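Long-range contacts in ectonucleoside triphosphate diphosphohydrolase 4 (Homo sapiens, PDB 6WG5), which belongs to the GDA1/CD39 nucleoside phosphatase family, whose members have a two-lobed fold related to that of the actin-like ATPases: residues D17-Q21 with E194-E198; H122-Y128 with F160-H166; V203-G207 with T267-R272; R349-Q353 with F450-R455. Numbering follows the deposited sequence.

The four contacts are spread over the fold and none touches another. Interaction 2 lies at the entry to parallel strands 127-131 and 167-169 of one sheet, whereas interaction 3 packs a loop against strand 270-279 of the other six-stranded sheet. Interaction 4, between helices 345-352 and 436-456, is the most remote from interaction 2: their centres are about 46 Å apart, on opposite sides of the chain's centre. Interaction 1 fastens the first modelled helix to a surface loop about 23 Å, centre to centre, from interaction 3. In chain order, interaction 2 falls between the two segments of interaction 1, and interactions 3 and 4 follow; the four are separate joins, interaction 1 spanning some 170 residues.

Interaction 1: residues D17-Q21 with E194-E198; sequences DKKFQ and EDDDE
This is a polar surface contact in which the first turn of the N-terminal helix 18-28 rests on the acidic loop between helix 172-186 and strand 200-203. The helix begins with Q21 N donating to D17 O at 2.9 Å. The loop is irregular, with E194 at positive phi (68/15) and E198 extended (-82/166). The backbones stay apart, the closest CA pair being K18 and D197 at 7.4 Å, so long side chains bridge the gap. One lysine makes a salt bridge, the other a hydrogen bond to a main-chain carbonyl, and together they hold the start of the modelled chain to the acidic loop. K18 (chi1 t, chi2 t) extends to the loop, where its NZ donates to E194 O at 3.0 Å. K19, with chi1 m, forms the salt bridge, NZ to E198 OE2 at 3.0 Å. D197 points toward the helix, with OD2 4.4 Å from K19 CG and 4.5 Å from D17 CB. K18 and D195 also touch K217 on strand 214-217.

Interaction 2: residues H122-Y128 with F160-H166; sequences HKETPLY and FLFSDSH
F160, L127 and L161 bury the most surface here, at the entry to parallel strands 127-131 and 167-169 of a beta-alpha-beta unit: 122-128 leads into the first, and 160-166 comes off helix 140-157 towards the second. L161 sets the register through a single bridge to P126 (CA-CA 4.5 Å). Its N donates to T125 O at 3.0 Å and its O accepts from L127 N at 3.2 Å. The L161 side chain (m, t) is exposed, with CD2 3.1 Å from K123 O. F160, chi1 m, packs CB against L127 CB at 3.9 Å and turns its ring edge to the face of H122, whose NE2 is hydrogen-bonded to V117 O, in a tilted edge-to-face pair (centroids 5.0 Å, planes 51°). The F160 backbone adds a CA-H...O contact to H122 O, 3.4 Å. L127 (t, p) points toward 160-166, where its CD2 makes an off-centre CH-pi contact with the F162 ring, 4.3 Å from the centroid; L127 and F160 also meet I44 of strand 40-48. The 3-10 turn 164-166 then brings the H166 ring beside that of Y128, nearly parallel but slid apart (centroids 4.8 Å), and H166 ND1 donates to L127 O at 3.1 Å.

Interaction 3: residues V203-G207 with T267-R272; sequences VNIPG and TEHVYR
T267 opens a type I beta turn that ends at V270, closed by V270 N donating to T267 O at 3.1 Å. Its CB lies 3.9 Å from I205 CG1, and the carbonyl T267 O is 3.7 Å from I205 CD1. I205 (m, m) sends its end toward the turn although its CA-to-CB bond points sideways. E268 and H269, the two central turn residues, direct their side chains away from 203-207; E268 O accepts a hydrogen bond from R216, and the H269 ring stacks on H192. At V270 strand 270-279 begins, the second arm of an antiparallel beta hairpin with strand 255-259, and the loop leaving strand 200-203 lies across its start. V270 (chi1 t) points toward that loop, with CG1 3.9 Å from I205 CG2 and 4.1 Å from P206 CD. The nearest CA pair, I205 and V270, is 6.8 Å apart, and no hydrogen bond joins the two segments. Y271 faces away, in a cation-pi interaction with R216. R272 again points toward the loop, extended at chi1 and chi2 (t, t). Its NE is 3.9 Å from P206 CG; its NH1 lies 2.8 Å from N204 O at an angle too poor for a hydrogen bond, while NH2 bonds K238 O.

Interaction 4: residues R349-Q353 with F450-R455; sequences RETIQ and FEVFHR
A salt-bridge network of R349, E350, E451 and R455 joins two helices here, the later part of helix 345-352 and the C-terminal part of helix 436-456. The backbones come closest at R349 and E451, 6.7 Å between CA atoms, and both side chains point across the gap. E451 (chi1 m, chi2 m) sits between two arginines. R349 (m, t, m) donates from NH1 to E451 OE2 at 2.6 Å. Within its own helix, E451 also takes a two-pronged grip from R455, with R455 NE to E451 OE1 at 2.8 Å. A wider pi-type turn runs through 452-455, though R455 N still bonds E451 O at 2.8 Å. The shared carboxylate offsets the closeness of like charges, R349 NH1 and R455 NH2 being 3.6 Å apart; R349 also pairs with D346, and E350 OE2 adds a long salt bridge to R455 NH2, 3.8 Å. Q353 lies against E451 and R455. On the apolar side R349 CD meets F450 CD2 at 3.6 Å. The second prong is R455 NH2 to E451 OE2, 2.9 Å.

Interaction 1: residues D17-Q21 with E194-E198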
loop_
_atom_site.group_PDB
_atom_site.type_symbol
_atom_site.label_atom_id
_atom_site.label_comp_id
_atom_site.label_asym_id
_atom_site.label_seq_id
_atom_site.Cartn_x
_atom_site.Cartn_y
_atom_site.Cartn_z
ATOM N N ASP A 17 11.489 -11.822 -21.805
ATOM C CA ASP A 17 11.975 -11.047 -22.940
ATOM C C ASP A 17 11.910 -9.552 -22.632
ATOM O O ASP A 17 12.875 -8.977 -22.128
ATOM C CB ASP A 17 11.167 -11.374 -24.199
ATOM C CG ASP A 17 11.660 -10.623 -25.419
ATOM O OD1 ASP A 17 12.892 -10.496 -25.581
ATOM O OD2 ASP A 17 10.817 -10.160 -26.215
ATOM N N LYS A 18 10.770 -8.922 -22.933
ATOM C CA LYS A 18 10.606 -7.510 -22.606
ATOM C C LYS A 18 10.445 -7.307 -21.105
ATOM O O LYS A 18 10.833 -6.260 -20.577
ATOM C CB LYS A 18 9.405 -6.929 -23.355
ATOM C CG LYS A 18 9.512 -5.433 -23.628
ATOM C CD LYS A 18 8.238 -4.875 -24.252
ATOM C CE LYS A 18 7.388 -4.139 -23.226
ATOM N NZ LYS A 18 6.136 -3.590 -23.818
ATOM N N LYS A 19 9.876 -8.292 -20.404
ATOM C CA LYS A 19 9.814 -8.218 -18.949
ATOM C C LYS A 19 11.200 -8.369 -18.336
ATOM O O LYS A 19 11.547 -7.654 -17.388
ATOM C CB LYS A 19 8.873 -9.293 -18.402
ATOM C CG LYS A 19 7.414 -9.127 -18.806
ATOM C CD LYS A 19 6.485 -9.340 -17.617
ATOM C CE LYS A 19 5.131 -9.881 -18.048
ATOM N NZ LYS A 19 4.159 -9.918 -16.917
ATOM N N PHE A 20 12.004 -9.296 -18.862
ATOM C CA PHE A 20 13.360 -9.476 -18.355
ATOM C C PHE A 20 14.222 -8.253 -18.642
ATOM O O PHE A 20 15.056 -7.865 -17.815
ATOM C CB PHE A 20 13.985 -10.730 -18.965
ATOM C CG PHE A 20 15.372 -11.021 -18.469
ATOM C CD1 PHE A 20 16.482 -10.588 -19.178
ATOM C CD2 PHE A 20 15.569 -11.729 -17.294
ATOM C CE1 PHE A 20 17.760 -10.856 -18.724
ATOM C CE2 PHE A 20 16.846 -11.999 -16.836
ATOM C CZ PHE A 20 17.942 -11.561 -17.553
ATOM N N GLN A 21 14.037 -7.629 -19.808
ATOM C CA GLN A 21 14.799 -6.428 -20.128
ATOM C C GLN A 21 14.441 -5.291 -19.179
ATOM O O GLN A 21 15.325 -4.625 -18.628
ATOM C CB GLN A 21 14.553 -6.017 -21.579
ATOM C CG GLN A 21 15.597 -5.052 -22.119
ATOM C CD GLN A 21 15.036 -4.096 -23.154
ATOM O OE1 GLN A 21 14.396 -4.512 -24.120
ATOM N NE2 GLN A 21 15.272 -2.804 -22.951
ATOM N N GLU A 194 2.627 -2.272 -27.773
ATOM C CA GLU A 194 3.698 -3.210 -27.460
ATOM C C GLU A 194 3.313 -4.134 -26.319
ATOM O O GLU A 194 4.176 -4.788 -25.726
ATOM C CB GLU A 194 5.008 -2.483 -27.130
ATOM C CG GLU A 194 5.443 -1.468 -28.186
ATOM C CD GLU A 194 6.511 -1.999 -29.128
ATOM O OE1 GLU A 194 7.222 -2.957 -28.761
ATOM O OE2 GLU A 194 6.636 -1.451 -30.244
ATOM N N ASP A 195 2.024 -4.192 -25.990
ATOM C CA ASP A 195 1.498 -5.184 -25.053
ATOM C C ASP A 195 1.443 -6.580 -25.662
ATOM O O ASP A 195 0.489 -7.330 -25.446
ATOM C CB ASP A 195 0.118 -4.742 -24.571
ATOM C CG ASP A 195 -0.844 -4.453 -25.715
ATOM O OD1 ASP A 195 -0.973 -5.302 -26.620
ATOM O OD2 ASP A 195 -1.465 -3.368 -25.706
ATOM N N ASP A 196 2.474 -6.940 -26.432
ATOM C CA ASP A 196 2.477 -8.216 -27.136
ATOM C C ASP A 196 2.724 -9.366 -26.169
ATOM O O ASP A 196 2.139 -10.446 -26.310
ATOM C CB ASP A 196 3.537 -8.190 -28.235
ATOM C CG ASP A 196 3.526 -6.890 -29.024
ATOM O OD1 ASP A 196 2.496 -6.186 -29.009
ATOM O OD2 ASP A 196 4.554 -6.573 -29.661
ATOM N N ASP A 197 3.585 -9.147 -25.178
ATOM C CA ASP A 197 3.845 -10.145 -24.153
ATOM C C ASP A 197 2.878 -10.037 -22.981
ATOM O O ASP A 197 2.516 -11.062 -22.391
ATOM C CB ASP A 197 5.283 -9.999 -23.643
ATOM C CG ASP A 197 5.929 -11.331 -23.303
ATOM O OD1 ASP A 197 5.404 -12.384 -23.723
ATOM O OD2 ASP A 197 6.976 -11.322 -22.620
ATOM N N GLU A 198 2.446 -8.824 -22.645
ATOM C CA GLU A 198 1.607 -8.588 -21.483
ATOM C C GLU A 198 0.141 -8.888 -21.794
ATOM O O GLU A 198 -0.269 -9.024 -22.951
ATOM C CB GLU A 198 1.761 -7.142 -21.004
ATOM C CG GLU A 198 3.140 -6.810 -20.447
ATOM C CD GLU A 198 3.262 -7.117 -18.966
ATOM O OE1 GLU A 198 4.114 -6.493 -18.298
ATOM O OE2 GLU A 198 2.506 -7.980 -18.470
#

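Interaction 2: residues H122-Y128 with F160-H166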
loop_
_atom_site.group_PDB
_atom_site.type_symbol
_atom_site.label_atom_id
_atom_site.label_comp_id
_atom_site.label_asym_id
_atom_site.label_seq_id
_atom_site.Cartn_x
_atom_site.Cartn_y
_atom_site.Cartn_z
ATOM N N HIS A 122 15.612 25.149 -9.159
ATOM C CA HIS A 122 14.713 25.273 -8.013
ATOM C C HIS A 122 13.428 25.995 -8.400
ATOM O O HIS A 122 12.327 25.563 -8.041
ATOM C CB HIS A 122 15.415 26.011 -6.872
ATOM C CG HIS A 122 16.533 25.235 -6.247
ATOM N ND1 HIS A 122 17.147 25.627 -5.077
ATOM C CD2 HIS A 122 17.147 24.089 -6.628
ATOM C CE1 HIS A 122 18.090 24.757 -4.764
ATOM N NE2 HIS A 122 18.112 23.815 -5.689
ATOM N N LYS A 123 13.550 27.105 -9.132
ATOM C CA LYS A 123 12.372 27.886 -9.495
ATOM C C LYS A 123 11.374 27.061 -10.298
ATOM O O LYS A 123 10.167 27.319 -10.237
ATOM C CB LYS A 123 12.789 29.131 -10.281
ATOM C CG LYS A 123 13.528 28.838 -11.581
ATOM C CD LYS A 123 13.839 30.120 -12.346
ATOM C CE LYS A 123 15.069 30.828 -11.796
ATOM N NZ LYS A 123 16.297 30.518 -12.585
ATOM N N GLU A 124 11.852 26.068 -11.046
ATOM C CA GLU A 124 11.000 25.233 -11.883
ATOM C C GLU A 124 10.714 23.871 -11.263
ATOM O O GLU A 124 10.099 23.023 -11.918
ATOM C CB GLU A 124 11.643 25.050 -13.258
ATOM C CG GLU A 124 11.465 26.240 -14.180
ATOM C CD GLU A 124 12.282 26.119 -15.449
ATOM O OE1 GLU A 124 12.939 25.072 -15.635
ATOM O OE2 GLU A 124 12.268 27.071 -16.259
ATOM N N THR A 125 11.137 23.643 -10.020
ATOM C CA THR A 125 10.970 22.349 -9.375
ATOM C C THR A 125 9.814 22.413 -8.390
ATOM O O THR A 125 9.874 23.209 -7.441
ATOM C CB THR A 125 12.253 21.949 -8.654
ATOM O OG1 THR A 125 13.303 21.774 -9.615
ATOM C CG2 THR A 125 12.062 20.652 -7.871
ATOM N N PRO A 126 8.761 21.617 -8.554
ATOM C CA PRO A 126 7.668 21.637 -7.579
ATOM C C PRO A 126 8.009 20.873 -6.311
ATOM O O PRO A 126 8.750 19.888 -6.322
ATOM C CB PRO A 126 6.514 20.963 -8.333
ATOM C CG PRO A 126 7.189 20.037 -9.277
ATOM C CD PRO A 126 8.455 20.735 -9.697
ATOM N N LEU A 127 7.447 21.352 -5.204
ATOM C CA LEU A 127 7.557 20.699 -3.906
ATOM C C LEU A 127 6.162 20.322 -3.433
ATOM O O LEU A 127 5.269 21.172 -3.388
ATOM C CB LEU A 127 8.240 21.614 -2.884
ATOM C CG LEU A 127 8.181 21.195 -1.411
ATOM C CD1 LEU A 127 8.959 19.911 -1.165
ATOM C CD2 LEU A 127 8.698 22.317 -0.527
ATOM N N TYR A 128 5.976 19.050 -3.089
ATOM C CA TYR A 128 4.709 18.550 -2.573
ATOM C C TYR A 128 4.935 17.945 -1.195
ATOM O O TYR A 128 5.814 17.095 -1.022
ATOM C CB TYR A 128 4.097 17.511 -3.517
ATOM C CG TYR A 128 3.785 18.049 -4.896
ATOM C CD1 TYR A 128 2.681 18.865 -5.108
ATOM C CD2 TYR A 128 4.591 17.742 -5.984
ATOM C CE1 TYR A 128 2.389 19.363 -6.364
ATOM C CE2 TYR A 128 4.308 18.235 -7.246
ATOM C CZ TYR A 128 3.204 19.046 -7.431
ATOM O OH TYR A 128 2.911 19.542 -8.682
ATOM N N PHE A 160 11.401 26.777 -4.545
ATOM C CA PHE A 160 10.578 25.753 -5.173
ATOM C C PHE A 160 9.169 26.274 -5.435
ATOM O O PHE A 160 8.659 27.144 -4.723
ATOM C CB PHE A 160 10.510 24.511 -4.283
ATOM C CG PHE A 160 11.852 23.938 -3.934
ATOM C CD1 PHE A 160 12.820 23.758 -4.908
ATOM C CD2 PHE A 160 12.149 23.585 -2.628
ATOM C CE1 PHE A 160 14.057 23.230 -4.587
ATOM C CE2 PHE A 160 13.385 23.057 -2.301
ATOM C CZ PHE A 160 14.340 22.881 -3.282
ATOM N N LEU A 161 8.536 25.733 -6.475
ATOM C CA LEU A 161 7.129 26.024 -6.739
ATOM C C LEU A 161 6.291 25.442 -5.609
ATOM O O LEU A 161 6.139 24.221 -5.505
ATOM C CB LEU A 161 6.696 25.444 -8.083
ATOM C CG LEU A 161 7.385 25.955 -9.347
ATOM C CD1 LEU A 161 6.889 25.170 -10.551
ATOM C CD2 LEU A 161 7.144 27.443 -9.546
ATOM N N PHE A 162 5.745 26.310 -4.761
ATOM C CA PHE A 162 5.012 25.875 -3.579
ATOM C C PHE A 162 3.815 26.793 -3.387
ATOM O O PHE A 162 3.982 27.998 -3.181
ATOM C CB PHE A 162 5.919 25.889 -2.343
ATOM C CG PHE A 162 5.403 25.065 -1.200
ATOM C CD1 PHE A 162 5.104 25.655 0.017
ATOM C CD2 PHE A 162 5.220 23.700 -1.341
ATOM C CE1 PHE A 162 4.632 24.898 1.070
ATOM C CE2 PHE A 162 4.747 22.939 -0.292
ATOM C CZ PHE A 162 4.453 23.539 0.916
ATOM N N SER A 163 2.615 26.221 -3.458
ATOM C CA SER A 163 1.370 26.968 -3.346
ATOM C C SER A 163 0.445 26.257 -2.364
ATOM O O SER A 163 0.797 25.233 -1.772
ATOM C CB SER A 163 0.695 27.120 -4.715
ATOM O OG SER A 163 1.549 27.781 -5.632
ATOM N N ASP A 164 -0.756 26.816 -2.199
ATOM C CA ASP A 164 -1.730 26.248 -1.271
ATOM C C ASP A 164 -1.992 24.777 -1.577
ATOM O O ASP A 164 -2.018 23.935 -0.673
ATOM C CB ASP A 164 -3.031 27.051 -1.333
ATOM C CG ASP A 164 -4.159 26.396 -0.558
ATOM O OD1 ASP A 164 -3.892 25.826 0.521
ATOM O OD2 ASP A 164 -5.314 26.450 -1.031
ATOM N N SER A 165 -2.190 24.450 -2.856
ATOM C CA SER A 165 -2.504 23.080 -3.240
ATOM C C SER A 165 -1.333 22.128 -3.033
ATOM O O SER A 165 -1.539 20.910 -3.010
ATOM C CB SER A 165 -2.947 23.034 -4.702
ATOM O OG SER A 165 -2.030 23.719 -5.537
ATOM N N HIS A 166 -0.113 22.648 -2.879
ATOM C CA HIS A 166 1.063 21.794 -2.766
ATOM C C HIS A 166 1.225 21.191 -1.376
ATOM O O HIS A 166 1.913 20.175 -1.235
ATOM C CB HIS A 166 2.318 22.587 -3.136
ATOM C CG HIS A 166 2.393 22.956 -4.586
ATOM N ND1 HIS A 166 3.465 22.619 -5.386
ATOM C CD2 HIS A 166 1.528 23.627 -5.382
ATOM C CE1 HIS A 166 3.257 23.070 -6.610
ATOM N NE2 HIS A 166 2.088 23.685 -6.634
#

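Interaction 3: residues V203-G207 with T267-R272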
loop_
_atom_site.group_PDB
_atom_site.type_symbol
_atom_site.label_atom_id
_atom_site.label_comp_id
_atom_site.label_asym_id
_atom_site.label_seq_id
_atom_site.Cartn_x
_atom_site.Cartn_y
_atom_site.Cartn_z
ATOM N N VAL A 203 -11.991 -2.242 -21.282
ATOM C CA VAL A 203 -12.299 -1.197 -20.315
ATOM C C VAL A 203 -13.526 -0.427 -20.780
ATOM O O VAL A 203 -13.659 -0.106 -21.965
ATOM C CB VAL A 203 -11.103 -0.241 -20.125
ATOM C CG1 VAL A 203 -11.434 0.843 -19.111
ATOM C CG2 VAL A 203 -9.870 -1.018 -19.696
ATOM N N ASN A 204 -14.419 -0.129 -19.839
ATOM C CA ASN A 204 -15.540 0.777 -20.065
ATOM C C ASN A 204 -15.229 2.075 -19.332
ATOM O O ASN A 204 -15.247 2.117 -18.097
ATOM C CB ASN A 204 -16.856 0.175 -19.576
ATOM C CG ASN A 204 -17.179 -1.144 -20.245
ATOM O OD1 ASN A 204 -17.374 -2.158 -19.576
ATOM N ND2 ASN A 204 -17.238 -1.137 -21.572
ATOM N N ILE A 205 -14.933 3.123 -20.088
ATOM C CA ILE A 205 -14.599 4.413 -19.476
ATOM C C ILE A 205 -15.831 4.956 -18.759
ATOM O O ILE A 205 -16.934 4.937 -19.333
ATOM C CB ILE A 205 -14.101 5.393 -20.539
ATOM C CG1 ILE A 205 -12.930 4.785 -21.320
ATOM C CG2 ILE A 205 -13.684 6.709 -19.898
ATOM C CD1 ILE A 205 -11.746 4.367 -20.461
ATOM N N PRO A 206 -15.707 5.439 -17.524
ATOM C CA PRO A 206 -16.885 5.942 -16.804
ATOM C C PRO A 206 -17.647 6.985 -17.608
ATOM O O PRO A 206 -17.079 7.973 -18.081
ATOM C CB PRO A 206 -16.286 6.540 -15.527
ATOM C CG PRO A 206 -15.011 5.804 -15.329
ATOM C CD PRO A 206 -14.489 5.498 -16.696
ATOM N N GLY A 207 -18.949 6.761 -17.754
ATOM C CA GLY A 207 -19.797 7.691 -18.475
ATOM C C GLY A 207 -19.672 7.604 -19.978
ATOM O O GLY A 207 -19.662 8.639 -20.657
ATOM N N THR A 267 -8.975 9.268 -23.355
ATOM C CA THR A 267 -9.422 8.289 -22.376
ATOM C C THR A 267 -8.460 7.124 -22.188
ATOM O O THR A 267 -8.722 6.262 -21.342
ATOM C CB THR A 267 -10.797 7.734 -22.769
ATOM O OG1 THR A 267 -10.715 7.117 -24.061
ATOM C CG2 THR A 267 -11.834 8.848 -22.794
ATOM N N GLU A 268 -7.358 7.072 -22.940
ATOM C CA GLU A 268 -6.452 5.931 -22.845
ATOM C C GLU A 268 -5.949 5.726 -21.422
ATOM O O GLU A 268 -5.753 4.583 -20.996
ATOM C CB GLU A 268 -5.270 6.113 -23.801
ATOM C CG GLU A 268 -5.663 6.224 -25.269
ATOM C CD GLU A 268 -6.000 7.646 -25.684
ATOM O OE1 GLU A 268 -5.108 8.518 -25.605
ATOM O OE2 GLU A 268 -7.159 7.896 -26.080
ATOM N N HIS A 269 -5.742 6.810 -20.671
ATOM C CA HIS A 269 -5.207 6.739 -19.317
ATOM C C HIS A 269 -6.248 7.073 -18.250
ATOM O O HIS A 269 -5.882 7.485 -17.145
ATOM C CB HIS A 269 -4.004 7.672 -19.178
ATOM C CG HIS A 269 -2.797 7.222 -19.938
ATOM N ND1 HIS A 269 -2.203 5.995 -19.735
ATOM C CD2 HIS A 269 -2.063 7.842 -20.893
ATOM C CE1 HIS A 269 -1.161 5.875 -20.536
ATOM N NE2 HIS A 269 -1.053 6.982 -21.248
ATOM N N VAL A 270 -7.534 6.912 -18.555
ATOM C CA VAL A 270 -8.592 7.067 -17.562
ATOM C C VAL A 270 -8.800 5.725 -16.871
ATOM O O VAL A 270 -9.031 4.706 -17.531
ATOM C CB VAL A 270 -9.894 7.564 -18.213
ATOM C CG1 VAL A 270 -11.036 7.572 -17.202
ATOM C CG2 VAL A 270 -9.697 8.955 -18.787
ATOM N N TYR A 271 -8.723 5.726 -15.540
ATOM C CA TYR A 271 -8.818 4.506 -14.753
ATOM C C TYR A 271 -9.840 4.665 -13.638
ATOM O O TYR A 271 -9.983 5.748 -13.062
ATOM C CB TYR A 271 -7.462 4.133 -14.133
ATOM C CG TYR A 271 -6.427 3.710 -15.144
ATOM C CD1 TYR A 271 -6.324 2.388 -15.544
ATOM C CD2 TYR A 271 -5.552 4.633 -15.699
ATOM C CE1 TYR A 271 -5.385 1.995 -16.472
ATOM C CE2 TYR A 271 -4.607 4.251 -16.626
ATOM C CZ TYR A 271 -4.528 2.930 -17.010
ATOM O OH TYR A 271 -3.590 2.537 -17.935
ATOM N N ARG A 272 -10.558 3.581 -13.357
ATOM C CA ARG A 272 -11.419 3.472 -12.186
ATOM C C ARG A 272 -10.767 2.489 -11.223
ATOM O O ARG A 272 -10.629 1.304 -11.548
ATOM C CB ARG A 272 -12.820 3.001 -12.579
ATOM C CG ARG A 272 -13.829 3.023 -11.442
ATOM C CD ARG A 272 -15.157 2.386 -11.836
ATOM N NE ARG A 272 -15.477 2.594 -13.251
ATOM C CZ ARG A 272 -15.704 1.625 -14.137
ATOM N NH1 ARG A 272 -15.986 1.941 -15.396
ATOM N NH2 ARG A 272 -15.673 0.348 -13.781
#

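Interaction 4: residues R349-Q353 with F450-R455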
loop_
_atom_site.group_PDB
_atom_site.type_symbol
_atom_site.label_atom_id
_atom_site.label_comp_id
_atom_site.label_asym_id
_atom_site.label_seq_id
_atom_site.Cartn_x
_atom_site.Cartn_y
_atom_site.Cartn_z
ATOM N N ARG A 349 -8.441 -21.604 11.402
ATOM C CA ARG A 349 -9.176 -20.872 10.376
ATOM C C ARG A 349 -10.653 -20.760 10.726
ATOM O O ARG A 349 -11.257 -19.694 10.559
ATOM C CB ARG A 349 -8.999 -21.550 9.017
ATOM C CG ARG A 349 -7.589 -21.474 8.465
ATOM C CD ARG A 349 -7.531 -21.904 7.010
ATOM N NE ARG A 349 -7.930 -23.298 6.821
ATOM C CZ ARG A 349 -9.157 -23.702 6.505
ATOM N NH1 ARG A 349 -10.138 -22.827 6.337
ATOM N NH2 ARG A 349 -9.405 -24.996 6.356
ATOM N N GLU A 350 -11.256 -21.849 11.210
ATOM C CA GLU A 350 -12.666 -21.803 11.580
ATOM C C GLU A 350 -12.897 -20.905 12.785
ATOM O O GLU A 350 -13.933 -20.236 12.867
ATOM C CB GLU A 350 -13.180 -23.214 11.873
ATOM C CG GLU A 350 -12.958 -24.205 10.743
ATOM C CD GLU A 350 -13.573 -23.745 9.433
ATOM O OE1 GLU A 350 -14.490 -22.898 9.468
ATOM O OE2 GLU A 350 -13.135 -24.231 8.369
ATOM N N THR A 351 -11.948 -20.870 13.719
ATOM C CA THR A 351 -12.138 -20.100 14.943
ATOM C C THR A 351 -12.122 -18.602 14.666
ATOM O O THR A 351 -12.882 -17.846 15.281
ATOM C CB THR A 351 -11.057 -20.463 15.959
ATOM O OG1 THR A 351 -11.014 -21.887 16.122
ATOM C CG2 THR A 351 -11.344 -19.815 17.303
ATOM N N ILE A 352 -11.262 -18.152 13.745
ATOM C CA ILE A 352 -11.077 -16.724 13.507
ATOM C C ILE A 352 -12.025 -16.174 12.451
ATOM O O ILE A 352 -12.009 -14.963 12.194
ATOM C CB ILE A 352 -9.615 -16.427 13.109
ATOM C CG1 ILE A 352 -9.260 -17.133 11.794
ATOM C CG2 ILE A 352 -8.676 -16.848 14.239
ATOM C CD1 ILE A 352 -7.828 -16.926 11.346
ATOM N N GLN A 353 -12.848 -17.022 11.834
ATOM C CA GLN A 353 -13.848 -16.558 10.872
ATOM C C GLN A 353 -14.648 -15.360 11.364
ATOM O O GLN A 353 -14.717 -14.354 10.641
ATOM C CB GLN A 353 -14.794 -17.718 10.530
ATOM C CG GLN A 353 -14.273 -18.656 9.465
ATOM C CD GLN A 353 -14.426 -18.088 8.074
ATOM O OE1 GLN A 353 -13.441 -17.819 7.391
ATOM N NE2 GLN A 353 -15.669 -17.901 7.645
ATOM N N PHE A 450 -4.869 -16.479 5.046
ATOM C CA PHE A 450 -5.573 -17.377 4.138
ATOM C C PHE A 450 -7.060 -17.053 4.077
ATOM O O PHE A 450 -7.664 -17.073 2.997
ATOM C CB PHE A 450 -5.357 -18.824 4.582
ATOM C CG PHE A 450 -5.980 -19.839 3.666
ATOM C CD1 PHE A 450 -5.263 -20.371 2.612
ATOM C CD2 PHE A 450 -7.283 -20.263 3.865
ATOM C CE1 PHE A 450 -5.833 -21.305 1.768
ATOM C CE2 PHE A 450 -7.859 -21.195 3.025
ATOM C CZ PHE A 450 -7.133 -21.719 1.976
ATOM N N GLU A 451 -7.668 -16.752 5.227
ATOM C CA GLU A 451 -9.108 -16.530 5.279
ATOM C C GLU A 451 -9.490 -15.156 4.743
ATOM O O GLU A 451 -10.460 -15.033 3.989
ATOM C CB GLU A 451 -9.610 -16.698 6.713
ATOM C CG GLU A 451 -9.648 -18.140 7.181
ATOM C CD GLU A 451 -10.654 -18.971 6.409
ATOM O OE1 GLU A 451 -11.609 -18.386 5.860
ATOM O OE2 GLU A 451 -10.490 -20.206 6.341
ATOM N N VAL A 452 -8.759 -14.111 5.136
ATOM C CA VAL A 452 -8.995 -12.782 4.576
ATOM C C VAL A 452 -8.966 -12.842 3.056
ATOM O O VAL A 452 -9.799 -12.231 2.374
ATOM C CB VAL A 452 -7.955 -11.786 5.122
ATOM C CG1 VAL A 452 -8.050 -10.439 4.409
ATOM C CG2 VAL A 452 -8.137 -11.604 6.617
ATOM N N PHE A 453 -8.013 -13.590 2.504
ATOM C CA PHE A 453 -7.839 -13.646 1.057
ATOM C C PHE A 453 -8.973 -14.418 0.392
ATOM O O PHE A 453 -9.641 -13.903 -0.512
ATOM C CB PHE A 453 -6.483 -14.280 0.738
ATOM C CG PHE A 453 -6.134 -14.293 -0.725
ATOM C CD1 PHE A 453 -5.971 -13.110 -1.426
ATOM C CD2 PHE A 453 -5.936 -15.492 -1.389
ATOM C CE1 PHE A 453 -5.639 -13.122 -2.770
ATOM C CE2 PHE A 453 -5.602 -15.512 -2.731
ATOM C CZ PHE A 453 -5.453 -14.326 -3.421
ATOM N N HIS A 454 -9.217 -15.652 0.834
ATOM C CA HIS A 454 -10.103 -16.556 0.111
ATOM C C HIS A 454 -11.568 -16.438 0.506
ATOM O O HIS A 454 -12.430 -16.858 -0.272
ATOM C CB HIS A 454 -9.652 -18.004 0.307
ATOM C CG HIS A 454 -8.398 -18.347 -0.434
ATOM N ND1 HIS A 454 -8.328 -18.351 -1.811
ATOM C CD2 HIS A 454 -7.167 -18.694 0.007
ATOM C CE1 HIS A 454 -7.105 -18.682 -2.185
ATOM N NE2 HIS A 454 -6.383 -18.898 -1.101
ATOM N N ARG A 455 -11.879 -15.896 1.682
ATOM C CA ARG A 455 -13.273 -15.758 2.088
ATOM C C ARG A 455 -13.597 -14.326 2.485
ATOM O O ARG A 455 -14.752 -13.899 2.393
ATOM C CB ARG A 455 -13.600 -16.723 3.230
ATOM C CG ARG A 455 -14.132 -18.059 2.730
ATOM C CD ARG A 455 -14.831 -18.864 3.814
ATOM N NE ARG A 455 -13.892 -19.467 4.755
ATOM C CZ ARG A 455 -14.184 -20.496 5.547
ATOM N NH1 ARG A 455 -15.390 -21.048 5.509
ATOM N NH2 ARG A 455 -13.267 -20.980 6.374
#